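Local coordinates for glucose dehydrogenase (PDB 2B5W), which catalyses the zinc-dependent oxidation of D-glucose and related aldose sugars with NAD(+) or, preferentially, NADP(+) as electron acceptor, at residues Asp74-Glu79 and Ser130-Leu135; Glu27-Thr32 and Val68-Asn73; Val14-Pro19 and Glu56-Leu61. The protein carries 1 engineered substitution. All blocks are in the same frame, centred on the assembly; numbering follows the deposited sequence.

Contact 1 (Asp74-Glu79 and Ser130-Leu135); sequences DTELEE and SPEKYL
Glu132 sets its CG between its own backbone N and carbonyl carbon (chi1 63°), and from there the chain runs extended toward Thr75, whose OG1 lies between its backbone N and carbonyl carbon, leaving CG2 anti to the carbonyl carbon. The two side chains run antiparallel past one another: Glu132 CB lies 3.7 Å from Thr75 CG2, while the carboxyl carbon CD of Glu132 comes within 3.3 Å of Thr75 CB. The far end of the chain then meets the backbone, where Glu76 N donates to Glu132 OE1 over 2.9 Å with an N-H...O angle of 161°, on the syn side but tilted 33° out of the carboxylate plane. One residue further on, Leu77 N turns back to Thr75 OG1 at 3.3 Å, an ST turn, and that same OG1 is also hydrogen-bonded to Pro72 O. The ST turn shapes the loop between strands 64-71 and 82-85 from within, whereas the Glu132 carboxylate joins that loop to the turn after strand 127-131 in the GroES-like domain. An alanine in place of Glu132 would probably leave the amide of Glu76 without its acceptor and uncover one flank of Thr75. Beside the polar end lies an apolar patch: Leu77 CD1 touches Leu135 CD1 at 3.7 Å, the two side chains crossing at about a right angle, and sits 3.9 Å from Glu132 CB. Ala28 of strand 27-37 packs against both leucines. Glu76 OE1 comes to 4.6 Å from Glu132 OE1, a proximity of like charges that is likely to be mildly unfavourable.

Contact 2 (Glu27-Thr32 and Val68-Asn73); sequences EALVRT and VVVDPN
A classic beta bulge marks the antiparallel pairing of Glu27-Thr32 with Val68-Asn73: Val70 and Asp71 both face Leu29, and the register shifts by one residue between Leu29 and Val30. Leu29 O is the evidence, since it accepts two amides, Val70 N at 2.9 Å and Asp71 N at 3.2 Å, while Leu29 N donates to Asp71 O. On the Arg31 side of the bulge the regular pattern resumes, with Arg31 and Val68 as a hydrogen-bonded pair joined through both N and O atoms, and Val30 with Val69 as a non-hydrogen-bonded pair. The side chains of Arg31 and Val68 run alongside each other in one direction. Val68 CG1 sits over the centre of the guanidinium face, 3.4 Å from Arg31 NH1, and the chain of Arg31 bends at chi3 (43°), with its NE 3.9 Å from that methyl. Val70 crosses the arginine chain at about a right angle, its CG1 3.6 Å from Arg31 CB, and turns its other methyl, CG2, to Leu29 CD2 at 3.7 Å. The guanidinium is also held from the C-terminal tail, NH2 bonding Thr356 O and Ser355 OG. On the Glu27 side, after the Leu29-Asp71 pair, side-chain bonds take over: Asn73 ND2 donates in its amide plane to Glu27 O at 3.2 Å, and Asn73 N closes an Asx turn on Asp71 OD1, met from above the carboxylate plane. Val30 and Val69, on the face away from Arg31, both pack on Val83 of strand 82-85, which pairs with 64-71 but not with 27-37, and the whole forms a bulged antiparallel pair within the GroES-like domain of the zinc-containing alcohol dehydrogenase family.

Contact 3 (Val14-Pro19 and Glu56-Leu61); sequences VVIEKP and EDHLVL
Lys18 and His58 meet through a hydrogen bond from NZ to NE2, 2.9 Å long, with the ammonium only 4° out of the imidazole plane. Accepting from the lysine at NE2 is consistent with the proton residing on ND1, which donates to Asp57 OD1 at 2.9 Å. The ring is therefore gripped in its own plane at both nitrogens, which restricts its rotation. Over one face comes Ile16: its CD1 stands 3.7 Å from the ring centroid in a CH-pi contact, 28° off the normal and offset toward the rim, so that His58 CD2 is the nearest ring atom at 3.4 Å. Val60 completes the first shell, its CG2 meeting Lys18 tip to tip, 3.7 Å from NZ. The lysine reaches the ring through a bend at chi3 (71°), which turns CE to within 3.3 Å of His58 NE2.

Further out, Glu56 OE1 lies 4.5 Å from Lys18 NZ, too far for a salt bridge, yet its negative charge would probably still steady the ammonium. His121 links the second shell: its ring stacks with that of His58, its NE2 bonds Glu56 OE1, and its ND1 bonds Val60 N. The two backbones do not pair, the closest CA atoms, of Ile16 and Val60, being 8.8 Å apart. Ile16 of strand 14-17 and Lys18 just after it thus meet His58 and Val60 of strand 58-60 by side chains alone, bridging the two edge strands of a three-stranded antiparallel sheet, order 14-17, 2-7, 58-60, over its central strand.

How the contacts relate
Contacts 1 and 2 adjoin, with centres about 7 Å apart, and reach the same sheet: strand 27-37 runs between 64-71 and 127-131, and Ala28 N probably bonds Ser130 O. Contact 3 stands apart in a separate three-stranded sheet, its centre about 20 Å from that of contact 2. Contact 2 is the most enclosed, with four touching residues buried and none exposed; contact 1 has two of each, and contact 3 has Val60 alone buried and none exposed. Contact 2, covering 494 Å², rests chiefly on backbone pairing; contact 1 ties a loop to a turn by a carboxylate and two leucines; contact 3 links unpaired strands through side chains.

Contact 1 (Asp74-Glu79 and Ser130-Leu135)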
# COMPACT_ATOMS: atom_id res chain seq x y z
N ASP A 74 -5.52 41.83 -1.90
CA ASP A 74 -4.25 41.92 -2.63
C ASP A 74 -3.86 40.63 -3.37
O ASP A 74 -2.70 40.40 -3.72
CB ASP A 74 -3.11 42.44 -1.73
CG ASP A 74 -2.83 41.56 -0.52
OD1 ASP A 74 -3.54 40.53 -0.30
OD2 ASP A 74 -1.90 41.83 0.28
N THR A 75 -4.87 39.81 -3.68
CA THR A 75 -4.66 38.57 -4.40
C THR A 75 -4.80 38.77 -5.90
O THR A 75 -5.26 39.81 -6.36
CB THR A 75 -5.67 37.48 -3.95
OG1 THR A 75 -6.98 37.79 -4.44
CG2 THR A 75 -5.79 37.44 -2.41
N GLU A 76 -4.47 37.72 -6.65
CA GLU A 76 -4.67 37.70 -8.10
C GLU A 76 -6.02 37.15 -8.53
O GLU A 76 -6.30 37.02 -9.72
CB GLU A 76 -3.58 36.88 -8.76
CG GLU A 76 -2.22 37.55 -8.66
CD GLU A 76 -1.15 36.71 -9.29
OE1 GLU A 76 -0.72 35.73 -8.64
OE2 GLU A 76 -0.74 37.02 -10.42
N LEU A 77 -6.87 36.82 -7.57
CA LEU A 77 -8.25 36.49 -7.89
C LEU A 77 -9.00 37.72 -8.32
O LEU A 77 -8.54 38.86 -8.14
CB LEU A 77 -8.92 35.86 -6.65
CG LEU A 77 -8.34 34.55 -6.19
CD1 LEU A 77 -8.95 34.14 -4.85
CD2 LEU A 77 -8.60 33.47 -7.23
N GLU A 78 -10.16 37.51 -8.92
CA GLU A 78 -11.04 38.56 -9.40
C GLU A 78 -12.41 38.51 -8.76
O GLU A 78 -12.95 37.44 -8.46
CB GLU A 78 -11.20 38.43 -10.92
CG GLU A 78 -9.89 38.53 -11.66
CD GLU A 78 -10.06 38.50 -13.17
OE1 GLU A 78 -10.14 37.40 -13.76
OE2 GLU A 78 -10.12 39.58 -13.76
N GLU A 79 -12.98 39.69 -8.56
CA GLU A 79 -14.36 39.88 -8.13
C GLU A 79 -15.32 39.12 -9.06
O GLU A 79 -15.22 39.22 -10.28
CB GLU A 79 -14.68 41.37 -8.12
CG GLU A 79 -15.98 41.72 -7.42
CD GLU A 79 -16.05 43.19 -7.02
OE1 GLU A 79 -14.98 43.82 -6.80
OE2 GLU A 79 -17.17 43.72 -6.91
N SER A 130 -10.16 33.33 2.93
CA SER A 130 -9.12 32.31 2.82
C SER A 130 -7.96 32.83 2.00
O SER A 130 -8.16 33.68 1.13
CB SER A 130 -9.62 31.02 2.12
OG SER A 130 -10.34 30.18 3.04
N PRO A 131 -6.75 32.34 2.29
CA PRO A 131 -5.60 32.62 1.43
C PRO A 131 -5.97 32.29 -0.02
O PRO A 131 -6.62 31.27 -0.28
CB PRO A 131 -4.52 31.68 1.97
CG PRO A 131 -4.88 31.53 3.43
CD PRO A 131 -6.38 31.43 3.39
N GLU A 132 -5.55 33.11 -0.97
CA GLU A 132 -5.78 32.77 -2.37
C GLU A 132 -5.19 31.42 -2.77
O GLU A 132 -5.74 30.72 -3.63
CB GLU A 132 -5.32 33.85 -3.33
CG GLU A 132 -3.83 34.10 -3.27
CD GLU A 132 -3.34 35.14 -4.28
OE1 GLU A 132 -3.89 35.19 -5.40
OE2 GLU A 132 -2.42 35.92 -3.94
N LYS A 133 -4.11 31.01 -2.14
CA LYS A 133 -3.47 29.75 -2.47
C LYS A 133 -4.32 28.53 -2.11
O LYS A 133 -4.07 27.45 -2.62
CB LYS A 133 -2.11 29.64 -1.77
CG LYS A 133 -2.17 29.54 -0.27
CD LYS A 133 -0.77 29.75 0.37
CE LYS A 133 0.13 28.54 0.13
NZ LYS A 133 1.51 28.70 0.73
N TYR A 134 -5.31 28.73 -1.24
CA TYR A 134 -6.26 27.69 -0.83
C TYR A 134 -7.66 27.91 -1.39
O TYR A 134 -8.60 27.23 -0.96
CB TYR A 134 -6.32 27.57 0.70
CG TYR A 134 -4.96 27.31 1.34
CD1 TYR A 134 -4.10 26.38 0.81
CD2 TYR A 134 -4.53 28.06 2.41
CE1 TYR A 134 -2.86 26.15 1.37
CE2 TYR A 134 -3.28 27.84 2.97
CZ TYR A 134 -2.44 26.89 2.43
OH TYR A 134 -1.16 26.66 2.95
N LEU A 135 -7.80 28.83 -2.33
CA LEU A 135 -9.05 29.03 -3.06
C LEU A 135 -8.83 28.51 -4.45
O LEU A 135 -7.94 28.98 -5.17
CB LEU A 135 -9.47 30.51 -3.10
CG LEU A 135 -9.94 31.04 -1.74
CD1 LEU A 135 -10.11 32.53 -1.70
CD2 LEU A 135 -11.23 30.33 -1.28

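Contact 2 (Glu27-Thr32 and Val68-Asn73)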
# COMPACT_ATOMS: atom_id res chain seq x y z
N GLU A 27 -5.19 37.03 1.39
CA GLU A 27 -6.54 36.43 1.50
C GLU A 27 -7.58 37.22 0.68
O GLU A 27 -7.55 38.45 0.58
CB GLU A 27 -7.02 36.41 2.96
CG GLU A 27 -6.12 35.67 3.94
CD GLU A 27 -6.73 35.55 5.33
OE1 GLU A 27 -7.53 36.42 5.75
OE2 GLU A 27 -6.41 34.53 5.99
N ALA A 28 -8.60 36.51 0.19
CA ALA A 28 -9.79 37.12 -0.35
C ALA A 28 -11.00 36.91 0.56
O ALA A 28 -11.06 35.98 1.36
CB ALA A 28 -10.12 36.55 -1.70
N LEU A 29 -11.95 37.82 0.45
CA LEU A 29 -13.28 37.69 1.06
C LEU A 29 -14.24 37.06 0.06
O LEU A 29 -14.37 37.51 -1.08
CB LEU A 29 -13.83 39.04 1.52
CG LEU A 29 -15.18 39.02 2.20
CD1 LEU A 29 -15.08 38.34 3.55
CD2 LEU A 29 -15.75 40.43 2.34
N VAL A 30 -14.93 36.03 0.52
CA VAL A 30 -15.82 35.21 -0.29
C VAL A 30 -17.22 35.26 0.31
O VAL A 30 -17.41 35.08 1.52
CB VAL A 30 -15.32 33.75 -0.29
CG1 VAL A 30 -16.25 32.88 -1.21
CG2 VAL A 30 -13.83 33.63 -0.66
N ARG A 31 -18.23 35.43 -0.54
CA ARG A 31 -19.61 35.26 -0.16
C ARG A 31 -20.00 33.81 -0.39
O ARG A 31 -19.93 33.32 -1.52
CB ARG A 31 -20.54 36.17 -0.96
CG ARG A 31 -21.98 35.99 -0.64
CD ARG A 31 -22.91 37.08 -1.25
NE ARG A 31 -22.64 37.47 -2.64
CZ ARG A 31 -23.14 36.89 -3.71
NH1 ARG A 31 -22.89 37.41 -4.90
NH2 ARG A 31 -23.90 35.82 -3.63
N THR A 32 -20.44 33.15 0.66
CA THR A 32 -20.84 31.74 0.57
C THR A 32 -22.07 31.54 -0.28
O THR A 32 -23.08 32.25 -0.11
CB THR A 32 -21.07 31.20 1.97
OG1 THR A 32 -19.88 31.44 2.73
CG2 THR A 32 -21.30 29.71 1.95
N VAL A 68 -18.49 32.97 -4.03
CA VAL A 68 -18.12 33.95 -5.04
C VAL A 68 -17.19 34.98 -4.35
O VAL A 68 -17.48 35.47 -3.26
CB VAL A 68 -19.37 34.57 -5.71
CG1 VAL A 68 -20.34 35.12 -4.73
CG2 VAL A 68 -18.98 35.66 -6.70
N VAL A 69 -16.08 35.31 -5.00
CA VAL A 69 -15.14 36.28 -4.46
C VAL A 69 -15.81 37.64 -4.55
O VAL A 69 -16.30 38.03 -5.62
CB VAL A 69 -13.81 36.31 -5.26
CG1 VAL A 69 -12.92 37.51 -4.79
CG2 VAL A 69 -13.06 35.00 -5.11
N VAL A 70 -15.89 38.33 -3.41
CA VAL A 70 -16.52 39.64 -3.35
C VAL A 70 -15.47 40.74 -3.11
O VAL A 70 -15.68 41.88 -3.50
CB VAL A 70 -17.69 39.73 -2.34
CG1 VAL A 70 -18.85 38.84 -2.78
CG2 VAL A 70 -17.25 39.38 -0.93
N ASP A 71 -14.33 40.38 -2.50
CA ASP A 71 -13.19 41.30 -2.36
C ASP A 71 -11.90 40.53 -2.57
O ASP A 71 -11.46 39.79 -1.69
CB ASP A 71 -13.19 41.98 -0.99
CG ASP A 71 -12.03 42.97 -0.81
OD1 ASP A 71 -11.27 43.21 -1.77
OD2 ASP A 71 -11.80 43.54 0.28
N PRO A 72 -11.26 40.67 -3.74
CA PRO A 72 -9.98 39.99 -3.99
C PRO A 72 -8.78 40.53 -3.22
O PRO A 72 -7.74 39.87 -3.22
CB PRO A 72 -9.78 40.16 -5.51
CG PRO A 72 -10.57 41.29 -5.87
CD PRO A 72 -11.74 41.42 -4.91
N ASN A 73 -8.94 41.67 -2.56
CA ASN A 73 -7.95 42.23 -1.65
C ASN A 73 -6.63 42.32 -2.43
O ASN A 73 -6.63 42.84 -3.56
CB ASN A 73 -7.87 41.36 -0.38
CG ASN A 73 -7.13 42.05 0.77
OD1 ASN A 73 -7.20 43.28 0.92
ND2 ASN A 73 -6.41 41.25 1.58

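Contact 3 (Val14-Pro19 and Glu56-Leu61)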
# COMPACT_ATOMS: atom_id res chain seq x y z
N VAL A 14 -26.97 25.08 15.46
CA VAL A 14 -27.80 26.25 15.62
C VAL A 14 -27.27 27.45 14.88
O VAL A 14 -26.10 27.50 14.53
CB VAL A 14 -27.92 26.62 17.09
CG1 VAL A 14 -28.62 25.47 17.84
CG2 VAL A 14 -26.57 26.90 17.69
N VAL A 15 -28.15 28.43 14.67
CA VAL A 15 -27.76 29.68 14.07
C VAL A 15 -27.19 30.61 15.12
O VAL A 15 -27.78 30.83 16.19
CB VAL A 15 -28.93 30.42 13.36
CG1 VAL A 15 -28.41 31.64 12.67
CG2 VAL A 15 -29.61 29.51 12.37
N ILE A 16 -26.01 31.14 14.81
CA ILE A 16 -25.36 32.19 15.57
C ILE A 16 -25.09 33.41 14.70
O ILE A 16 -25.24 33.37 13.48
CB ILE A 16 -24.05 31.69 16.17
CG1 ILE A 16 -23.02 31.30 15.09
CG2 ILE A 16 -24.29 30.48 17.09
CD1 ILE A 16 -21.65 31.10 15.65
N GLU A 17 -24.68 34.49 15.35
CA GLU A 17 -24.18 35.67 14.66
C GLU A 17 -22.80 36.07 15.15
O GLU A 17 -22.49 35.98 16.36
CB GLU A 17 -25.13 36.83 14.81
CG GLU A 17 -26.46 36.57 14.12
CD GLU A 17 -27.46 37.64 14.39
OE1 GLU A 17 -27.84 38.32 13.43
OE2 GLU A 17 -27.86 37.80 15.56
N LYS A 18 -21.98 36.53 14.21
CA LYS A 18 -20.66 37.02 14.50
C LYS A 18 -20.28 37.98 13.40
O LYS A 18 -20.92 38.03 12.35
CB LYS A 18 -19.68 35.85 14.59
CG LYS A 18 -19.53 35.07 13.29
CD LYS A 18 -18.27 34.18 13.35
CE LYS A 18 -18.44 33.05 14.27
NZ LYS A 18 -17.16 32.25 14.36
N PRO A 19 -19.27 38.80 13.65
CA PRO A 19 -18.90 39.81 12.66
C PRO A 19 -18.44 39.17 11.35
O PRO A 19 -17.84 38.09 11.39
CB PRO A 19 -17.73 40.54 13.32
CG PRO A 19 -17.82 40.23 14.76
CD PRO A 19 -18.43 38.85 14.86
N GLU A 56 -12.72 29.45 22.09
CA GLU A 56 -14.02 29.80 21.54
C GLU A 56 -15.07 28.81 21.98
O GLU A 56 -14.78 27.66 22.30
CB GLU A 56 -13.94 29.89 20.02
CG GLU A 56 -12.97 30.97 19.60
CD GLU A 56 -13.16 31.46 18.19
OE1 GLU A 56 -14.31 31.82 17.83
OE2 GLU A 56 -12.14 31.50 17.45
N ASP A 57 -16.32 29.28 22.01
CA ASP A 57 -17.42 28.53 22.61
C ASP A 57 -18.31 27.83 21.59
O ASP A 57 -19.39 27.34 21.93
CB ASP A 57 -18.28 29.44 23.52
CG ASP A 57 -19.05 30.52 22.75
OD1 ASP A 57 -19.09 30.54 21.51
OD2 ASP A 57 -19.67 31.41 23.36
N HIS A 58 -17.82 27.73 20.36
CA HIS A 58 -18.57 27.08 19.29
C HIS A 58 -17.60 26.70 18.18
O HIS A 58 -16.44 27.13 18.18
CB HIS A 58 -19.63 28.05 18.74
CG HIS A 58 -19.05 29.22 18.01
ND1 HIS A 58 -18.55 30.34 18.64
CD2 HIS A 58 -18.84 29.43 16.68
CE1 HIS A 58 -18.09 31.19 17.74
NE2 HIS A 58 -18.27 30.66 16.54
N LEU A 59 -18.11 25.91 17.23
CA LEU A 59 -17.41 25.62 16.00
C LEU A 59 -18.40 25.82 14.85
O LEU A 59 -19.43 25.16 14.79
CB LEU A 59 -16.92 24.18 16.01
CG LEU A 59 -16.34 23.67 14.68
CD1 LEU A 59 -15.08 24.41 14.35
CD2 LEU A 59 -16.07 22.21 14.78
N VAL A 60 -18.08 26.75 13.96
CA VAL A 60 -18.89 26.90 12.74
C VAL A 60 -18.64 25.66 11.88
O VAL A 60 -17.47 25.27 11.68
CB VAL A 60 -18.51 28.16 11.96
CG1 VAL A 60 -19.21 28.20 10.61
CG2 VAL A 60 -18.87 29.43 12.77
N LEU A 61 -19.71 25.02 11.43
CA LEU A 61 -19.61 23.79 10.68
C LEU A 61 -19.33 24.07 9.20
O LEU A 61 -19.41 25.19 8.76
CB LEU A 61 -20.90 23.00 10.82
CG LEU A 61 -21.26 22.48 12.22
CD1 LEU A 61 -22.67 21.89 12.15
CD2 LEU A 61 -20.25 21.46 12.68